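PDB 5UB3: phosphate-binding protein from Xanthomonas axonopodis pv. citri, which probably binds phosphate, phosphonate or a related anion in the periplasm, as a two-lobed receptor that works with a partner diguanylate cyclase. Local coordinates for residues 18-23 / 245-250; 4-9 / 59-64; 83-88 / 252-257; 65-70 / 122-127; 50-55 / 76-81. All blocks are in the same frame, centred on the assembly; numbering follows the deposited sequence.

Contact 1 of 5, residues 18-23 / 245-250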
# COMPACT_ATOMS: atom_id res chain seq x y z
N TYR A 18 -12.92 5.72 6.74
CA TYR A 18 -13.16 6.95 7.50
C TYR A 18 -12.84 6.77 8.95
O TYR A 18 -12.12 7.56 9.54
CB TYR A 18 -14.59 7.36 7.39
CG TYR A 18 -14.89 8.68 8.07
CD1 TYR A 18 -14.73 9.89 7.40
CD2 TYR A 18 -15.32 8.70 9.37
CE1 TYR A 18 -14.99 11.10 8.05
CE2 TYR A 18 -15.53 9.88 10.04
CZ TYR A 18 -15.43 11.05 9.37
OH TYR A 18 -15.71 12.16 10.07
N GLU A 19 -13.37 5.68 9.51
CA GLU A 19 -13.24 5.35 10.95
C GLU A 19 -11.81 5.10 11.40
O GLU A 19 -11.52 5.17 12.56
CB GLU A 19 -14.02 4.08 11.26
CG GLU A 19 -15.52 4.12 10.95
CD GLU A 19 -16.12 2.72 11.06
OE1 GLU A 19 -15.62 1.78 10.39
OE2 GLU A 19 -17.04 2.55 11.86
N GLN A 20 -10.98 4.69 10.47
CA GLN A 20 -9.56 4.44 10.71
C GLN A 20 -8.73 5.73 10.84
O GLN A 20 -7.73 5.77 11.54
CB GLN A 20 -9.06 3.52 9.58
CG GLN A 20 -9.83 2.19 9.59
CD GLN A 20 -8.98 1.00 9.18
OE1 GLN A 20 -8.83 0.73 7.98
NE2 GLN A 20 -8.35 0.32 10.18
N LEU A 21 -9.21 6.81 10.24
CA LEU A 21 -8.52 8.05 10.20
C LEU A 21 -9.00 9.09 11.22
O LEU A 21 -8.19 9.85 11.76
CB LEU A 21 -8.68 8.63 8.80
CG LEU A 21 -8.12 7.73 7.68
CD1 LEU A 21 -8.53 8.38 6.37
CD2 LEU A 21 -6.61 7.64 7.76
N LYS A 22 -10.30 9.14 11.50
CA LYS A 22 -10.85 10.24 12.30
C LYS A 22 -10.31 10.26 13.71
O LYS A 22 -9.93 11.33 14.20
CB LYS A 22 -12.38 10.22 12.33
CG LYS A 22 -12.98 11.34 13.20
CD LYS A 22 -12.60 12.71 12.63
CE LYS A 22 -13.55 13.86 12.98
NZ LYS A 22 -13.17 15.08 12.22
N PRO A 23 -10.26 9.10 14.38
CA PRO A 23 -9.70 9.14 15.75
C PRO A 23 -8.30 9.77 15.87
O PRO A 23 -8.08 10.61 16.75
CB PRO A 23 -9.68 7.68 16.17
CG PRO A 23 -10.76 7.04 15.36
CD PRO A 23 -10.67 7.71 14.02
N LEU A 245 -4.44 5.04 17.53
CA LEU A 245 -3.42 4.42 16.71
C LEU A 245 -3.82 3.01 16.31
O LEU A 245 -3.47 2.56 15.21
CB LEU A 245 -2.09 4.46 17.40
CG LEU A 245 -1.49 5.85 17.37
CD1 LEU A 245 -0.31 5.92 18.35
CD2 LEU A 245 -1.08 6.22 15.94
N LYS A 246 -4.58 2.34 17.17
CA LYS A 246 -5.06 0.98 16.88
C LYS A 246 -5.95 1.03 15.64
O LYS A 246 -5.79 0.25 14.67
CB LYS A 246 -5.76 0.39 18.13
CG LYS A 246 -6.56 -0.92 17.95
CD LYS A 246 -5.80 -2.02 17.21
CE LYS A 246 -4.71 -2.68 18.08
NZ LYS A 246 -5.24 -3.66 19.07
N ARG A 247 -6.83 2.03 15.65
CA ARG A 247 -7.77 2.27 14.55
C ARG A 247 -7.04 2.69 13.24
O ARG A 247 -7.50 2.42 12.12
CB ARG A 247 -8.71 3.41 14.98
CG ARG A 247 -9.61 3.13 16.21
CD ARG A 247 -10.91 2.38 15.97
NE ARG A 247 -11.29 2.22 14.57
CZ ARG A 247 -12.30 1.47 14.14
NH1 ARG A 247 -12.54 1.38 12.83
NH2 ARG A 247 -13.10 0.84 14.99
N PHE A 248 -5.90 3.36 13.42
CA PHE A 248 -5.09 3.86 12.34
C PHE A 248 -4.20 2.73 11.78
O PHE A 248 -3.00 2.80 11.85
CB PHE A 248 -4.27 5.05 12.86
CG PHE A 248 -3.69 5.95 11.81
CD1 PHE A 248 -4.51 6.74 11.05
CD2 PHE A 248 -2.33 6.08 11.65
CE1 PHE A 248 -3.97 7.64 10.14
CE2 PHE A 248 -1.78 6.98 10.74
CZ PHE A 248 -2.61 7.72 9.96
N PHE A 249 -4.83 1.72 11.20
CA PHE A 249 -4.15 0.57 10.54
C PHE A 249 -3.20 -0.12 11.48
O PHE A 249 -2.15 -0.64 11.07
CB PHE A 249 -3.41 1.10 9.33
CG PHE A 249 -4.22 2.10 8.58
CD1 PHE A 249 -5.42 1.71 8.01
CD2 PHE A 249 -3.87 3.45 8.54
CE1 PHE A 249 -6.24 2.63 7.36
CE2 PHE A 249 -4.65 4.37 7.87
CZ PHE A 249 -5.84 3.96 7.27
N ASP A 250 -3.60 -0.10 12.75
CA ASP A 250 -2.82 -0.69 13.85
C ASP A 250 -1.44 -0.16 13.85
O ASP A 250 -0.46 -0.89 13.83
CB ASP A 250 -2.87 -2.21 13.77
CG ASP A 250 -2.32 -2.88 15.03
OD1 ASP A 250 -2.34 -2.33 16.12
OD2 ASP A 250 -1.81 -3.97 14.90
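Arg247 O is gripped twice, by Gln20 NE2 from the facing helix at 3.0 Å and by Phe249 N of its own segment at 2.9 Å, both weak bonds. The second closes an inverse gamma turn centred on Phe248, the first residue to leave helical geometry after helix 242-247. The contact is thus a helix end and its exit turn docked on the side of helix 14-28. Gln20 does most of the polar work. Its chain bends beyond CG, which carries the amide over to the turn, and its plane stands 71° from the Phe249 ring, with OE1 3.3 Å from Phe249 CE1. OE1 also bonds to ND1 of His17, one turn back, so both ends of the amide have partners and its rotation is probably fixed. The backbone of Gln20 takes part as well: its O lies at the edge of the Phe248 ring, in the ring plane, and receives a CA-H...O contact from Phe248 CA at 3.4 Å.

Beneath this polar layer, Leu21 CD2 touches both aromatic rings, coming 3.6 Å from Phe248 CE1 and 3.8 Å from Phe249 CZ. Phe248 CG is anti to the backbone N (chi1 -162°), and its ring reaches on to Trp62 and Ser64 of strand 62-66. On the solvent side, Glu19 OE1 and Arg247 NH1 form a long salt bridge of 3.9 Å, their flat groups 59° apart. The two phenylalanines also meet each other, with Phe249 CE2 3.9 Å above the plane of the Phe248 ring and offset toward its rim.

Contact 2 of 5, residues 4-9 / 59-64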
# COMPACT_ATOMS: atom_id res chain seq x y z
N VAL A 4 -7.04 24.39 8.32
CA VAL A 4 -7.52 23.05 8.37
C VAL A 4 -6.39 22.08 8.03
O VAL A 4 -5.59 22.34 7.11
CB VAL A 4 -8.62 22.84 7.31
CG1 VAL A 4 -9.20 21.47 7.48
CG2 VAL A 4 -9.70 23.92 7.41
N LEU A 5 -6.35 20.96 8.77
CA LEU A 5 -5.48 19.81 8.42
C LEU A 5 -6.34 18.70 7.83
O LEU A 5 -7.26 18.23 8.46
CB LEU A 5 -4.75 19.27 9.65
CG LEU A 5 -3.81 18.09 9.44
CD1 LEU A 5 -2.64 18.57 8.59
CD2 LEU A 5 -3.30 17.53 10.75
N VAL A 6 -6.04 18.32 6.61
CA VAL A 6 -6.80 17.29 5.93
C VAL A 6 -6.00 15.98 5.84
O VAL A 6 -4.94 15.95 5.22
CB VAL A 6 -7.21 17.77 4.50
CG1 VAL A 6 -8.20 16.77 3.96
CG2 VAL A 6 -7.85 19.15 4.57
N LEU A 7 -6.54 14.92 6.42
CA LEU A 7 -5.87 13.61 6.47
C LEU A 7 -6.59 12.77 5.46
O LEU A 7 -7.83 12.79 5.35
CB LEU A 7 -5.99 12.98 7.84
CG LEU A 7 -5.73 11.48 8.09
CD1 LEU A 7 -4.34 11.00 7.76
CD2 LEU A 7 -6.04 11.19 9.55
N GLY A 8 -5.82 11.98 4.72
CA GLY A 8 -6.44 11.13 3.74
C GLY A 8 -5.73 9.81 3.57
O GLY A 8 -4.80 9.52 4.26
N ARG A 9 -6.22 9.04 2.62
CA ARG A 9 -5.54 7.90 2.07
C ARG A 9 -6.28 7.53 0.78
O ARG A 9 -7.42 7.94 0.54
CB ARG A 9 -5.56 6.66 3.00
CG ARG A 9 -6.95 6.13 3.32
CD ARG A 9 -6.87 4.73 3.91
NE ARG A 9 -6.54 3.74 2.90
CZ ARG A 9 -6.54 2.42 3.10
NH1 ARG A 9 -6.88 1.93 4.29
NH2 ARG A 9 -6.20 1.59 2.13
N ARG A 59 -5.71 19.99 -1.33
CA ARG A 59 -6.96 19.53 -0.74
C ARG A 59 -6.74 18.45 0.29
O ARG A 59 -7.65 18.17 1.05
CB ARG A 59 -7.93 18.98 -1.80
CG ARG A 59 -8.15 19.93 -2.98
CD ARG A 59 -8.92 21.17 -2.59
NE ARG A 59 -9.27 21.92 -3.83
CZ ARG A 59 -8.49 22.86 -4.38
NH1 ARG A 59 -7.34 23.21 -3.79
NH2 ARG A 59 -8.84 23.47 -5.49
N VAL A 60 -5.60 17.78 0.23
CA VAL A 60 -5.20 16.87 1.23
C VAL A 60 -3.82 17.26 1.66
O VAL A 60 -2.93 17.54 0.86
CB VAL A 60 -5.20 15.44 0.67
CG1 VAL A 60 -4.50 14.45 1.60
CG2 VAL A 60 -6.65 15.01 0.39
N ASP A 61 -3.61 17.17 2.96
CA ASP A 61 -2.33 17.53 3.55
C ASP A 61 -1.44 16.37 3.91
O ASP A 61 -0.24 16.51 3.84
CB ASP A 61 -2.55 18.33 4.76
CG ASP A 61 -3.25 19.66 4.46
OD1 ASP A 61 -2.73 20.43 3.65
OD2 ASP A 61 -4.31 19.89 5.04
N TRP A 62 -2.02 15.27 4.33
CA TRP A 62 -1.31 14.23 5.01
C TRP A 62 -2.01 12.92 4.68
O TRP A 62 -3.23 12.84 4.76
CB TRP A 62 -1.29 14.54 6.50
CG TRP A 62 -1.02 13.39 7.43
CD1 TRP A 62 -0.17 12.32 7.24
CD2 TRP A 62 -1.59 13.21 8.71
NE1 TRP A 62 -0.21 11.47 8.32
CE2 TRP A 62 -1.05 12.00 9.25
CE3 TRP A 62 -2.50 13.95 9.47
CZ2 TRP A 62 -1.45 11.48 10.50
CZ3 TRP A 62 -2.87 13.44 10.74
CH2 TRP A 62 -2.35 12.23 11.22
N VAL A 63 -1.24 11.96 4.20
CA VAL A 63 -1.77 10.63 3.95
C VAL A 63 -0.88 9.60 4.62
O VAL A 63 0.32 9.81 4.74
CB VAL A 63 -1.91 10.31 2.47
CG1 VAL A 63 -2.85 11.27 1.75
CG2 VAL A 63 -0.53 10.25 1.82
N SER A 64 -1.46 8.47 5.02
CA SER A 64 -0.71 7.39 5.55
C SER A 64 -0.93 6.29 4.57
O SER A 64 -2.05 5.90 4.41
CB SER A 64 -1.24 6.97 6.91
OG SER A 64 -0.38 5.99 7.47
O HOH W 1 -5.51 22.12 4.37
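Leu7 lays its CD1 over the face of the Trp62 indole, a CH-pi contact 3.7 Å from the centroid of the six-membered ring and only 12° off its normal. This is the tight part of a parallel pairing between strands 4-8 and 62-64, whose axes run 24° apart. Leu5 CD2 comes in obliquely, 3.9 Å from Trp62 CE3. In the backbone, Gly8 N donates to Trp62 O at 2.7 Å, and Gly8 itself puts no side chain against Val60 CG1 and Val63 CG1.

Toward Val4 the pairing changes character. Asp61 replaces regular strand bonding: its OD2 takes Val6 N on the anti lone pair at 2.8 Å, nearly straight at 160°, while Asp61 N returns a 2.9 Å bond to Val6 O, which Trp62 N also reaches weakly. In contrast to the close packing at the indole, this end is polar and hydrated: a water bridges Asp61 OD2 (2.6 Å) and Val4 O (2.7 Å), and Arg59 is exposed. OD1 of the same carboxylate forms a salt bridge with Arg217.

Trp62 NE1 bonds to Glu214 of strand 209-217. Leu7 packs on helix 14-28, Val60 and Val63 on helix 48-56, and strand 39-42 pairs with strand 4-8 along its other edge.

Contact 3 of 5, residues 83-88 / 252-257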
# COMPACT_ATOMS: atom_id res chain seq x y z
N LEU A 83 7.42 10.59 7.99
CA LEU A 83 7.79 9.58 9.00
C LEU A 83 7.66 8.21 8.39
O LEU A 83 6.82 8.01 7.54
CB LEU A 83 6.85 9.63 10.22
CG LEU A 83 7.02 10.82 11.16
CD1 LEU A 83 5.91 10.88 12.18
CD2 LEU A 83 8.41 10.79 11.78
N MET A 84 8.53 7.28 8.76
CA MET A 84 8.32 5.87 8.43
C MET A 84 7.37 5.31 9.46
O MET A 84 7.41 5.67 10.62
CB MET A 84 9.63 5.06 8.40
CG MET A 84 10.65 5.58 7.44
SD MET A 84 10.11 5.73 5.73
CE MET A 84 9.71 3.99 5.39
N THR A 85 6.48 4.43 9.02
CA THR A 85 5.37 3.96 9.81
C THR A 85 5.46 2.46 9.99
O THR A 85 5.70 1.71 9.03
CB THR A 85 4.02 4.38 9.17
OG1 THR A 85 4.09 5.78 8.95
CG2 THR A 85 2.83 4.02 10.00
N GLU A 86 5.24 2.05 11.24
CA GLU A 86 5.25 0.64 11.62
C GLU A 86 3.82 0.27 11.87
O GLU A 86 3.12 0.93 12.66
CB GLU A 86 6.08 0.49 12.91
CG GLU A 86 6.33 -0.94 13.30
CD GLU A 86 6.96 -0.99 14.69
OE1 GLU A 86 8.20 -0.73 14.77
OE2 GLU A 86 6.17 -1.25 15.63
N ARG A 87 3.37 -0.77 11.21
CA ARG A 87 2.04 -1.28 11.38
C ARG A 87 2.06 -2.73 11.88
O ARG A 87 2.82 -3.58 11.40
CB ARG A 87 1.28 -1.18 10.07
CG ARG A 87 1.00 0.25 9.60
CD ARG A 87 0.26 0.26 8.29
NE ARG A 87 0.01 1.62 7.81
CZ ARG A 87 -0.49 1.92 6.61
NH1 ARG A 87 -0.83 0.96 5.71
NH2 ARG A 87 -0.66 3.22 6.33
N GLY A 88 1.16 -3.01 12.81
CA GLY A 88 1.12 -4.31 13.48
C GLY A 88 2.44 -4.83 13.99
O GLY A 88 2.71 -6.00 13.84
N THR A 252 1.83 1.01 15.24
CA THR A 252 2.51 0.64 16.48
C THR A 252 3.77 1.46 16.62
O THR A 252 4.48 1.35 17.63
CB THR A 252 2.88 -0.84 16.50
OG1 THR A 252 3.51 -1.19 15.26
CG2 THR A 252 1.65 -1.72 16.70
N GLY A 253 4.09 2.26 15.62
CA GLY A 253 5.30 3.04 15.66
C GLY A 253 5.42 4.02 14.53
O GLY A 253 4.93 3.79 13.43
N PHE A 254 6.12 5.11 14.79
CA PHE A 254 6.59 5.99 13.73
C PHE A 254 8.02 6.24 13.96
O PHE A 254 8.50 6.28 15.14
CB PHE A 254 5.94 7.37 13.78
CG PHE A 254 4.48 7.39 13.52
CD1 PHE A 254 3.99 7.18 12.23
CD2 PHE A 254 3.58 7.65 14.56
CE1 PHE A 254 2.64 7.24 11.98
CE2 PHE A 254 2.23 7.64 14.31
CZ PHE A 254 1.75 7.44 13.02
N ARG A 255 8.75 6.51 12.90
CA ARG A 255 10.08 6.91 13.12
C ARG A 255 10.63 7.84 12.05
O ARG A 255 10.07 7.92 10.92
CB ARG A 255 10.93 5.67 13.40
CG ARG A 255 11.34 4.91 12.22
CD ARG A 255 11.92 3.50 12.54
NE ARG A 255 12.26 3.09 11.17
CZ ARG A 255 11.46 2.50 10.27
NH1 ARG A 255 10.22 2.01 10.57
NH2 ARG A 255 11.95 2.36 9.03
N PRO A 256 11.64 8.64 12.43
CA PRO A 256 12.19 9.58 11.50
C PRO A 256 12.78 8.85 10.29
O PRO A 256 13.25 7.70 10.40
CB PRO A 256 13.34 10.22 12.29
CG PRO A 256 13.04 9.98 13.69
CD PRO A 256 12.30 8.71 13.75
N LEU A 257 12.76 9.51 9.18
CA LEU A 257 13.46 9.03 8.05
C LEU A 257 14.94 9.12 8.38
O LEU A 257 15.37 9.96 9.19
CB LEU A 257 13.17 9.82 6.80
CG LEU A 257 11.88 9.20 6.17
CD1 LEU A 257 10.65 9.92 6.66
CD2 LEU A 257 11.94 9.21 4.69
O HOH W 2 8.35 3.27 12.19
O HOH W 3 8.03 1.03 8.05
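Leu83 starts the pairing by setting CD1 3.9 Å from Phe254 CB, the two side chains crossing at about a right angle. From here strands 83-87 and 252-255 run antiparallel up to a classic beta bulge, where Thr252 and Gly253 together face Glu86. Met84 and Arg255 form a hydrogen-bonded pair: Met84 N donates to Arg255 O at 2.7 Å, and Arg255 N returns the bond to Met84 O at 2.8 Å. Above this pair the arginine chain runs extended from CG to NE and then turns its guanidinium, so that Met84 CB lies 3.5 Å from that plane, under the rim of one face. Two waters that donate to Met84 O and Thr85 O each take a weak bond from Arg255 NH1. Met84 SD, its chain bent at chi2 and chi3, packs against Leu257 CG.

On the other side of the sheet Thr85 lies beside Phe254, pointing the same way. Thr85 OG1 meets the edge of the Phe254 ring, 3.6 Å from Phe254 CD1, and its hydrogen-bond partner is Glu214. Glu86 follows at the bulge. Its N donates to Gly253 O at 2.8 Å from above the carbonyl plane, and its O takes Thr252 N, with Gly253 N only weakly bound. Its extended side chain reaches across to Thr252, whose OG1 donates to the anti lone pair of OE2 at 2.7 Å and takes Gly89 N as well. At Gly88 the strand is over, and Thr252 CG2 lies 4.1 Å from Gly88 N.

Contact 4 of 5, residues 65-70 / 122-127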
# COMPACT_ATOMS: atom_id res chain seq x y z
N GLU A 65 0.12 5.81 3.92
CA GLU A 65 0.02 4.86 2.75
C GLU A 65 1.08 3.81 2.82
O GLU A 65 2.14 4.02 3.47
CB GLU A 65 0.29 5.58 1.45
CG GLU A 65 -0.76 6.57 1.08
CD GLU A 65 -2.09 5.96 0.74
OE1 GLU A 65 -2.19 4.77 0.54
OE2 GLU A 65 -3.05 6.76 0.69
N THR A 66 0.87 2.72 2.09
CA THR A 66 1.93 1.76 1.94
C THR A 66 2.97 2.40 1.06
O THR A 66 2.67 3.28 0.33
CB THR A 66 1.42 0.48 1.33
OG1 THR A 66 0.98 0.81 0.01
CG2 THR A 66 0.24 -0.11 2.20
N THR A 67 4.20 1.94 1.14
CA THR A 67 5.30 2.63 0.52
C THR A 67 5.27 2.74 -1.00
O THR A 67 5.74 3.72 -1.52
CB THR A 67 6.61 2.03 0.99
OG1 THR A 67 6.55 0.62 0.86
CG2 THR A 67 6.83 2.40 2.44
N GLY A 68 4.78 1.73 -1.71
CA GLY A 68 4.62 1.82 -3.14
C GLY A 68 3.67 2.94 -3.58
O GLY A 68 4.01 3.75 -4.43
N ALA A 69 2.45 2.95 -3.05
CA ALA A 69 1.48 4.03 -3.27
C ALA A 69 2.09 5.34 -2.95
O ALA A 69 1.90 6.37 -3.63
CB ALA A 69 0.23 3.82 -2.44
N ALA A 70 2.84 5.33 -1.87
CA ALA A 70 3.51 6.58 -1.45
C ALA A 70 4.43 7.09 -2.53
O ALA A 70 4.48 8.27 -2.79
CB ALA A 70 4.27 6.38 -0.15
N SER A 122 -2.78 1.01 -7.39
CA SER A 122 -2.27 1.69 -6.24
C SER A 122 -1.73 0.72 -5.15
O SER A 122 -1.13 1.17 -4.16
CB SER A 122 -3.36 2.67 -5.73
OG SER A 122 -3.86 3.48 -6.84
N SER A 123 -1.84 -0.60 -5.36
CA SER A 123 -1.46 -1.54 -4.32
C SER A 123 0.02 -1.86 -4.38
O SER A 123 0.58 -2.20 -5.43
CB SER A 123 -2.26 -2.83 -4.50
OG SER A 123 -1.75 -3.86 -3.71
N THR A 124 0.70 -1.75 -3.26
CA THR A 124 2.14 -2.07 -3.19
C THR A 124 2.37 -3.56 -3.35
O THR A 124 3.02 -4.00 -4.27
CB THR A 124 2.77 -1.59 -1.85
OG1 THR A 124 2.59 -0.19 -1.76
CG2 THR A 124 4.22 -1.85 -1.81
N SER A 125 1.84 -4.32 -2.41
CA SER A 125 2.13 -5.72 -2.33
C SER A 125 1.29 -6.51 -3.31
O SER A 125 1.57 -7.69 -3.55
CB SER A 125 1.89 -6.23 -0.90
OG SER A 125 0.50 -6.13 -0.53
N GLY A 126 0.22 -5.90 -3.83
CA GLY A 126 -0.71 -6.60 -4.72
C GLY A 126 -0.70 -6.11 -6.14
O GLY A 126 -1.52 -6.58 -6.96
N TYR A 127 0.22 -5.22 -6.48
CA TYR A 127 0.41 -4.82 -7.87
C TYR A 127 1.84 -4.42 -8.14
O TYR A 127 2.53 -4.99 -8.97
CB TYR A 127 -0.56 -3.66 -8.27
CG TYR A 127 -0.40 -3.20 -9.65
CD1 TYR A 127 -0.91 -3.95 -10.71
CD2 TYR A 127 0.29 -2.04 -9.94
CE1 TYR A 127 -0.77 -3.51 -12.01
CE2 TYR A 127 0.44 -1.60 -11.22
CZ TYR A 127 -0.07 -2.34 -12.26
OH TYR A 127 0.11 -1.90 -13.53
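Thr124 OG1 is the centre of this contact, held by three groups of the facing segment. Thr66 OG1 meets it at 2.6 Å, Gly68 N gives a weak bond at 2.9 Å, and Ala69 N a longer weak one at 3.4 Å. The setting is two helix N-termini brought together, helix 67-75 and helix 124-136, close to the centre of the chain. This is consistent with a place where the two lobes of a periplasmic binding protein meet.

Gly68 and Ala69 belong to the first turn of helix 67-75. Thr66 occupies its N-cap position, but its side chain makes no capping bond. Thr124 meets first-turn N-H groups from across the contact, and the positive end of the helix dipole may polarise its hydroxyl. Glycine at 68 lets OG1 come in close, with no CB between it and the backbone. Thr124 OG1 is anti to its carbonyl carbon (chi1 -60°). Thr124 CG2 packs 3.6 Å from Gly68 N, while the side chains of Thr66 and Thr124 slide past each other in opposite directions.

Further out, Ala69 CB rests 3.4 Å from Ser122 O, and Ser122 OG bonds to Ala48 N. Thr67 turns its hydroxyl to Pro210 O, and Phe93 of strand 92-100 packs against Thr124. The second helix has its own cap: Ser123, at the N-cap position, accepts a weak bond from Gly126 N to OG at 2.8 Å.

Contact 5 of 5, residues 50-55 / 76-81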
# COMPACT_ATOMS: atom_id res chain seq x y z
N GLN A 50 -5.96 10.44 -8.57
CA GLN A 50 -6.79 11.41 -7.86
C GLN A 50 -6.17 11.98 -6.59
O GLN A 50 -6.40 13.15 -6.24
CB GLN A 50 -8.17 10.81 -7.55
CG GLN A 50 -9.23 11.84 -7.13
CD GLN A 50 -9.45 12.88 -8.22
OE1 GLN A 50 -9.96 12.55 -9.27
NE2 GLN A 50 -9.05 14.14 -7.97
N MET A 51 -5.53 11.13 -5.82
CA MET A 51 -4.99 11.59 -4.55
C MET A 51 -3.84 12.56 -4.84
O MET A 51 -3.69 13.59 -4.17
CB MET A 51 -4.48 10.43 -3.74
CG MET A 51 -3.88 10.91 -2.41
SD MET A 51 -4.92 11.94 -1.36
CE MET A 51 -5.81 10.66 -0.49
N SER A 52 -3.04 12.22 -5.87
CA SER A 52 -2.00 13.13 -6.33
C SER A 52 -2.57 14.46 -6.75
O SER A 52 -2.01 15.49 -6.41
CB SER A 52 -1.09 12.53 -7.40
OG SER A 52 -0.26 13.54 -7.99
N SER A 53 -3.69 14.45 -7.46
CA SER A 53 -4.36 15.71 -7.78
C SER A 53 -4.80 16.52 -6.56
O SER A 53 -4.53 17.73 -6.49
CB SER A 53 -5.58 15.41 -8.70
OG SER A 53 -6.17 16.62 -9.08
N TYR A 54 -5.44 15.86 -5.60
CA TYR A 54 -5.76 16.50 -4.32
C TYR A 54 -4.56 17.08 -3.63
O TYR A 54 -4.59 18.23 -3.16
CB TYR A 54 -6.41 15.54 -3.32
CG TYR A 54 -7.81 15.13 -3.60
CD1 TYR A 54 -8.66 15.90 -4.39
CD2 TYR A 54 -8.30 13.97 -3.04
CE1 TYR A 54 -9.97 15.52 -4.61
CE2 TYR A 54 -9.60 13.58 -3.26
CZ TYR A 54 -10.43 14.38 -4.05
OH TYR A 54 -11.72 14.02 -4.28
N LEU A 55 -3.52 16.27 -3.53
CA LEU A 55 -2.30 16.72 -2.85
C LEU A 55 -1.74 17.94 -3.52
O LEU A 55 -1.52 18.94 -2.85
CB LEU A 55 -1.27 15.60 -2.81
CG LEU A 55 -1.62 14.52 -1.77
CD1 LEU A 55 -0.76 13.30 -2.09
CD2 LEU A 55 -1.32 15.01 -0.33
N ARG A 76 4.77 11.69 -8.86
CA ARG A 76 3.96 12.73 -9.43
C ARG A 76 4.23 14.09 -8.80
O ARG A 76 3.61 15.04 -9.19
CB ARG A 76 2.48 12.36 -9.36
CG ARG A 76 2.15 11.12 -10.17
CD ARG A 76 0.70 10.79 -9.98
NE ARG A 76 0.26 9.85 -10.99
CZ ARG A 76 0.22 8.53 -10.87
NH1 ARG A 76 0.60 7.91 -9.75
NH2 ARG A 76 -0.22 7.81 -11.89
N GLY A 77 5.17 14.22 -7.87
CA GLY A 77 5.55 15.55 -7.35
C GLY A 77 4.62 16.16 -6.32
O GLY A 77 4.74 17.35 -5.99
N SER A 78 3.72 15.35 -5.78
CA SER A 78 2.63 15.86 -4.99
C SER A 78 2.79 15.66 -3.44
O SER A 78 2.09 16.29 -2.64
CB SER A 78 1.36 15.26 -5.54
OG SER A 78 1.26 13.87 -5.29
N ALA A 79 3.80 14.90 -3.03
CA ALA A 79 4.04 14.59 -1.64
C ALA A 79 5.47 14.08 -1.34
O ALA A 79 6.16 13.55 -2.22
CB ALA A 79 3.03 13.59 -1.20
N HIS A 80 5.88 14.18 -0.08
CA HIS A 80 7.20 13.71 0.34
C HIS A 80 7.08 13.04 1.69
O HIS A 80 6.15 13.34 2.44
CB HIS A 80 8.23 14.87 0.36
CG HIS A 80 7.80 16.01 1.22
ND1 HIS A 80 6.95 16.99 0.77
CD2 HIS A 80 8.13 16.35 2.49
CE1 HIS A 80 6.71 17.86 1.74
NE2 HIS A 80 7.42 17.50 2.79
N PRO A 81 8.02 12.16 2.03
CA PRO A 81 7.90 11.44 3.30
C PRO A 81 8.06 12.31 4.55
O PRO A 81 8.89 13.19 4.56
CB PRO A 81 9.03 10.40 3.21
CG PRO A 81 9.36 10.28 1.74
CD PRO A 81 9.06 11.59 1.14
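Ser52 and Leu55, on one side of helix 48-56, pack against Ser78 and Ala79, where the chain leaves helix 67-75 and enters strand 79-87. It is a small, buried helix-to-turn contact, part polar, part apolar. Gly77, with positive phi, ends the preceding helix in a Schellman motif, and the chain then turns Ser78 toward the facing helix.

On the polar side the two serine hydroxyls meet: Ser52 OG and Ser78 OG are 3.1 Å apart in a weak hydrogen bond. Ser52 OG stands anti to its backbone N (chi1 169°), beside the carbonyl carbon, where it meets Ser78 OG; the latter sits between its own backbone N and carbonyl carbon (chi1 70°). Arg76 borders the pair, its CB 3.3 Å from Ser52 OG and its CD 3.6 Å from Ser52 CB, so the aliphatic part of the arginine lines the serines.

One turn along the helix, Leu55 CD1 makes the apolar contact, 3.9 Å from Ala79 CB. Leu55 CB lies in plain van der Waals contact with Ser78 O, at 3.4 Å. Leu73 of helix 67-75 also touches Ser52 and Leu55.

Each hydroxyl also has a second partner, Arg56 NH1 for Ser52 OG and the backbone O of Leu73 for Ser78 OG. The serine pair is thus one link in a short polar chain from a side-chain cation to a helix carbonyl, which satisfies two buried hydroxyls although their mutual bond is weak.

Contacts 2, 4 and 5 are buried, while contacts 1 and 3 are partly exposed. Contact 4 lies nearest the centre of the chain and is almost wholly polar, a hydroxyl from one helix start meeting the start of another; the centres of the other four lie about 14 to 16 Å from the centre of the chain, and they mix strand bonds or polar links with apolar packing. Contacts 2 and 4 share strand 62-66, and contacts 3 and 5 share strand 79-87. Contacts 2 and 3 are both strand pairings, parallel in one and antiparallel in the other, joined by a probable hydrogen bond between Arg87 NH2 and Ser64 OG. Contact 1 covers one flank: Phe248 touches Ser64, and Asp250 O probably bonds to Gly88 N.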